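Local atomic coordinates of putative glycosidase ph117-related (Bacteroides thetaiotaomicron, PDB entry 5A7V), a protein that binds mannose and, as a putative glycosidase of family GH130, probably acts on beta-linked mannosides. Residues A[149-163]-A[173-187]. Numbering follows the deposited sequence.
Sequences IAVTAEGLYVMTYTQ and IATSRNLKDWTKHGP. With SO4 (sulfate ion), chain H.
The terminal nitrogen NH2 of R177 is held from two directions. It gives one almost straight bond to the carbonyl O of E154 (2.9 Å, 175° at the hydrogen), lying in the guanidinium plane and meeting a lone pair, and another to O4 of a sulfate, probably a crystallisation ion, which NE also grips through O2. A bend at chi3 (67°) folds the arginine back onto the 152–155 turn. From there the strands run antiparallel: Y157 N reaches S176 O at 2.8 Å, and M159 pairs with A174 by two backbone bonds. This is the central hairpin of a four-stranded antiparallel sheet, a blade of the five-bladed beta-propeller characteristic of GH130 enzymes. Y157, M159, A174 and S176 share one face of it, where the turn after S176 brings L179 and W182 against them. L179 CD2 sits over the Y157 ring in a CH-pi contact, 3.7 Å from the centroid, while the phenol hydroxyl bonds to L83 and H84. In one of its two modelled conformers, M159 sets CE 3.6 Å from the centroid of the W182 six-membered ring, almost on its normal; S176 CB lies over the rim of the opposite face. Further along, one water joins Y161 OH, I173 O and G186 N, and E139 also holds the Y161 hydroxyl.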
# COMPACT_ATOMS: atom_id res chain seq x y z
N ILE A 149 -1.33 -7.12 1.98
CA ILE A 149 -1.50 -8.59 2.20
C ILE A 149 -0.92 -9.35 1.01
O ILE A 149 -1.16 -9.01 -0.16
CB ILE A 149 -2.96 -8.98 2.41
CG1 ILE A 149 -3.46 -8.39 3.74
CG2 ILE A 149 -3.14 -10.50 2.40
CD1 ILE A 149 -4.95 -8.45 4.01
N ALA A 150 -0.14 -10.39 1.34
CA ALA A 150 0.35 -11.38 0.38
C ALA A 150 0.10 -12.76 0.98
O ALA A 150 -0.22 -12.84 2.17
CB ALA A 150 1.82 -11.15 0.08
N VAL A 151 0.20 -13.81 0.16
CA VAL A 151 -0.11 -15.16 0.67
C VAL A 151 0.98 -16.14 0.25
O VAL A 151 1.48 -16.09 -0.87
CB VAL A 151 -1.50 -15.60 0.19
CG1 VAL A 151 -1.61 -15.84 -1.32
CG2 VAL A 151 -2.03 -16.83 0.95
N THR A 152 1.31 -17.05 1.16
CA THR A 152 2.26 -18.10 0.77
C THR A 152 1.59 -19.12 -0.14
O THR A 152 0.35 -19.27 -0.13
CB THR A 152 2.85 -18.80 1.99
OG1 THR A 152 1.85 -19.61 2.63
CG2 THR A 152 3.52 -17.87 2.97
N ALA A 153 2.41 -19.89 -0.85
CA ALA A 153 1.88 -21.00 -1.65
C ALA A 153 1.15 -22.07 -0.82
O ALA A 153 0.33 -22.79 -1.34
CB ALA A 153 3.00 -21.64 -2.44
N GLU A 154 1.45 -22.12 0.47
CA GLU A 154 0.82 -23.05 1.39
C GLU A 154 -0.45 -22.46 2.06
O GLU A 154 -1.09 -23.12 2.85
CB GLU A 154 1.87 -23.49 2.44
CG GLU A 154 3.18 -24.15 1.84
CD GLU A 154 4.22 -23.21 1.10
OE1 GLU A 154 4.48 -22.00 1.48
OE2 GLU A 154 4.86 -23.76 0.13
N GLY A 155 -0.79 -21.19 1.75
CA GLY A 155 -2.08 -20.62 2.14
C GLY A 155 -2.08 -19.73 3.38
O GLY A 155 -3.14 -19.46 3.91
N LEU A 156 -0.92 -19.30 3.84
CA LEU A 156 -0.83 -18.38 4.98
C LEU A 156 -0.81 -16.92 4.46
O LEU A 156 0.09 -16.56 3.72
CB LEU A 156 0.40 -18.65 5.82
CG LEU A 156 0.53 -17.82 7.08
CD1 LEU A 156 -0.56 -18.18 8.07
CD2 LEU A 156 1.92 -17.94 7.71
N TYR A 157 -1.84 -16.16 4.82
CA TYR A 157 -1.84 -14.72 4.54
C TYR A 157 -0.96 -14.02 5.54
O TYR A 157 -1.06 -14.20 6.77
CB TYR A 157 -3.27 -14.18 4.59
CG TYR A 157 -4.17 -14.75 3.53
CD1 TYR A 157 -4.21 -14.22 2.24
CD2 TYR A 157 -5.02 -15.84 3.80
CE1 TYR A 157 -5.04 -14.72 1.25
CE2 TYR A 157 -5.82 -16.36 2.79
CZ TYR A 157 -5.83 -15.81 1.52
OH TYR A 157 -6.66 -16.38 0.54
N VAL A 158 -0.12 -13.11 4.99
CA VAL A 158 0.82 -12.33 5.74
C VAL A 158 0.48 -10.84 5.49
O VAL A 158 0.54 -10.38 4.33
CB VAL A 158 2.28 -12.61 5.37
CG1 VAL A 158 3.25 -11.82 6.23
CG2 VAL A 158 2.56 -14.10 5.52
N MET A 159 0.12 -10.15 6.58
CA MET A 159 -0.25 -8.71 6.56
C MET A 159 0.87 -7.90 7.16
O MET A 159 1.30 -8.16 8.31
CB MET A 159 -1.48 -8.43 7.43
CG MET A 159 -1.91 -6.96 7.46
SD MET A 159 -2.98 -6.50 8.82
CE MET A 159 -4.44 -7.45 8.38
N THR A 160 1.33 -6.89 6.42
CA THR A 160 2.17 -5.85 7.00
C THR A 160 1.24 -4.62 7.26
O THR A 160 0.30 -4.37 6.50
CB THR A 160 3.30 -5.45 6.06
OG1 THR A 160 2.75 -4.86 4.88
CG2 THR A 160 4.19 -6.64 5.67
N TYR A 161 1.45 -3.95 8.36
CA TYR A 161 0.61 -2.78 8.71
C TYR A 161 1.36 -1.89 9.69
O TYR A 161 2.44 -2.25 10.17
CB TYR A 161 -0.73 -3.26 9.28
CG TYR A 161 -0.66 -3.85 10.68
CD1 TYR A 161 -0.23 -5.20 10.88
CD2 TYR A 161 -1.05 -3.14 11.75
CE1 TYR A 161 -0.14 -5.74 12.12
CE2 TYR A 161 -0.98 -3.64 13.04
CZ TYR A 161 -0.53 -5.00 13.24
OH TYR A 161 -0.54 -5.55 14.52
N THR A 162 0.81 -0.68 9.93
CA THR A 162 1.39 0.21 10.90
C THR A 162 0.65 0.16 12.25
O THR A 162 -0.59 0.31 12.28
CB THR A 162 1.30 1.68 10.41
OG1 THR A 162 1.77 1.73 9.06
CG2 THR A 162 2.15 2.56 11.28
N GLN A 163 1.40 0.00 13.33
CA GLN A 163 0.90 0.19 14.67
C GLN A 163 1.06 1.66 15.03
O GLN A 163 2.16 2.19 14.91
CB GLN A 163 1.70 -0.69 15.67
CG GLN A 163 1.68 -2.16 15.34
CD GLN A 163 2.52 -2.94 16.31
OE1 GLN A 163 3.74 -2.73 16.41
NE2 GLN A 163 1.91 -3.87 16.98
N ILE A 173 3.59 -7.13 11.74
CA ILE A 173 3.16 -8.30 10.95
C ILE A 173 2.00 -9.00 11.68
O ILE A 173 2.06 -9.18 12.92
CB ILE A 173 4.30 -9.32 10.72
CG1 ILE A 173 5.59 -8.68 10.21
CG2 ILE A 173 3.83 -10.44 9.82
CD1 ILE A 173 5.49 -8.06 8.81
N ALA A 174 1.02 -9.40 10.91
CA ALA A 174 -0.04 -10.31 11.42
C ALA A 174 -0.27 -11.38 10.37
O ALA A 174 -0.03 -11.18 9.19
CB ALA A 174 -1.34 -9.54 11.68
N THR A 175 -0.70 -12.57 10.85
CA THR A 175 -0.94 -13.68 9.94
C THR A 175 -2.30 -14.32 10.17
O THR A 175 -2.88 -14.22 11.27
CB THR A 175 0.16 -14.78 10.04
OG1 THR A 175 0.15 -15.36 11.33
CG2 THR A 175 1.55 -14.20 9.76
N SER A 176 -2.80 -14.96 9.13
CA SER A 176 -4.14 -15.60 9.16
C SER A 176 -4.25 -16.61 8.04
O SER A 176 -3.63 -16.45 6.99
CB SER A 176 -5.24 -14.53 9.00
OG SER A 176 -6.54 -15.10 8.92
N ARG A 177 -5.09 -17.64 8.24
CA ARG A 177 -5.44 -18.53 7.13
C ARG A 177 -6.76 -18.14 6.44
O ARG A 177 -7.02 -18.55 5.31
CB ARG A 177 -5.50 -20.00 7.59
CG ARG A 177 -4.13 -20.46 8.08
CD ARG A 177 -4.02 -21.95 8.12
NE ARG A 177 -4.05 -22.50 6.78
CZ ARG A 177 -3.02 -22.57 5.95
NH1 ARG A 177 -1.79 -22.16 6.28
NH2 ARG A 177 -3.25 -23.07 4.76
N ASN A 178 -7.60 -17.35 7.10
CA ASN A 178 -8.92 -17.06 6.58
C ASN A 178 -9.28 -15.56 6.49
O ASN A 178 -10.42 -15.25 6.17
CB ASN A 178 -9.97 -17.83 7.40
CG ASN A 178 -10.10 -17.30 8.81
OD1 ASN A 178 -9.46 -16.31 9.21
ND2 ASN A 178 -10.93 -17.99 9.61
N LEU A 179 -8.33 -14.67 6.77
CA LEU A 179 -8.47 -13.22 6.70
C LEU A 179 -9.39 -12.64 7.78
O LEU A 179 -9.64 -11.42 7.76
CB LEU A 179 -8.93 -12.80 5.28
CG LEU A 179 -7.99 -13.14 4.14
CD1 LEU A 179 -8.64 -12.89 2.80
CD2 LEU A 179 -6.66 -12.42 4.27
N LYS A 180 -9.80 -13.48 8.76
CA LYS A 180 -10.68 -13.07 9.87
C LYS A 180 -10.04 -13.25 11.22
O LYS A 180 -10.13 -12.38 12.08
CB LYS A 180 -11.97 -13.91 9.90
CG LYS A 180 -12.83 -13.78 8.68
CD LYS A 180 -13.35 -12.37 8.57
CE LYS A 180 -14.40 -12.29 7.49
NZ LYS A 180 -15.66 -12.96 7.89
N ASP A 181 -9.38 -14.39 11.40
CA ASP A 181 -8.76 -14.75 12.66
C ASP A 181 -7.27 -14.45 12.55
O ASP A 181 -6.54 -15.22 11.96
CB ASP A 181 -9.09 -16.23 12.93
CG ASP A 181 -10.61 -16.47 13.03
OD1 ASP A 181 -11.26 -15.70 13.78
OD2 ASP A 181 -11.15 -17.37 12.33
N TRP A 182 -6.86 -13.28 13.05
CA TRP A 182 -5.50 -12.77 12.87
C TRP A 182 -4.67 -12.94 14.14
O TRP A 182 -5.11 -12.58 15.24
CB TRP A 182 -5.53 -11.28 12.47
CG TRP A 182 -6.07 -11.03 11.13
CD1 TRP A 182 -7.35 -10.67 10.82
CD2 TRP A 182 -5.36 -11.07 9.90
NE1 TRP A 182 -7.49 -10.52 9.45
CE2 TRP A 182 -6.27 -10.74 8.87
CE3 TRP A 182 -4.03 -11.35 9.56
CZ2 TRP A 182 -5.89 -10.71 7.52
CZ3 TRP A 182 -3.65 -11.34 8.25
CH2 TRP A 182 -4.59 -11.04 7.23
N THR A 183 -3.43 -13.40 13.96
CA THR A 183 -2.45 -13.41 15.07
C THR A 183 -1.46 -12.27 14.84
O THR A 183 -0.86 -12.20 13.75
CB THR A 183 -1.74 -14.76 15.19
OG1 THR A 183 -2.71 -15.79 15.40
CG2 THR A 183 -0.70 -14.70 16.28
N LYS A 184 -1.32 -11.41 15.86
CA LYS A 184 -0.40 -10.25 15.85
C LYS A 184 0.96 -10.73 16.33
O LYS A 184 1.09 -11.28 17.42
CB LYS A 184 -0.92 -9.12 16.74
CG LYS A 184 -2.22 -8.52 16.21
CD LYS A 184 -2.72 -7.42 17.15
CE LYS A 184 -4.08 -6.93 16.73
NZ LYS A 184 -4.55 -5.86 17.66
N HIS A 185 1.97 -10.52 15.49
CA HIS A 185 3.35 -10.92 15.83
C HIS A 185 4.22 -9.77 16.30
O HIS A 185 5.35 -10.00 16.74
CB HIS A 185 4.01 -11.69 14.70
CG HIS A 185 3.44 -13.05 14.52
ND1 HIS A 185 4.02 -14.15 15.10
CD2 HIS A 185 2.34 -13.50 13.87
CE1 HIS A 185 3.30 -15.21 14.82
NE2 HIS A 185 2.29 -14.85 14.05
N GLY A 186 3.71 -8.56 16.25
CA GLY A 186 4.46 -7.38 16.68
C GLY A 186 5.34 -6.77 15.58
O GLY A 186 5.31 -7.18 14.42
N PRO A 187 6.12 -5.76 15.98
CA PRO A 187 7.00 -5.06 15.02
C PRO A 187 7.87 -6.00 14.21
O PRO A 187 8.52 -6.93 14.76
CB PRO A 187 7.80 -4.12 15.93
CG PRO A 187 6.89 -3.85 17.09
CD PRO A 187 6.18 -5.17 17.34
S SO4 H . -7.13 -23.36 5.09
O1 SO4 H . -7.92 -24.54 4.65
O2 SO4 H . -6.55 -23.67 6.42
O3 SO4 H . -8.00 -22.16 5.26
O4 SO4 H . -6.07 -23.06 4.10
O HOH W 1 -5.77 -20.12 3.43
O HOH W 2 1.50 -7.36 14.95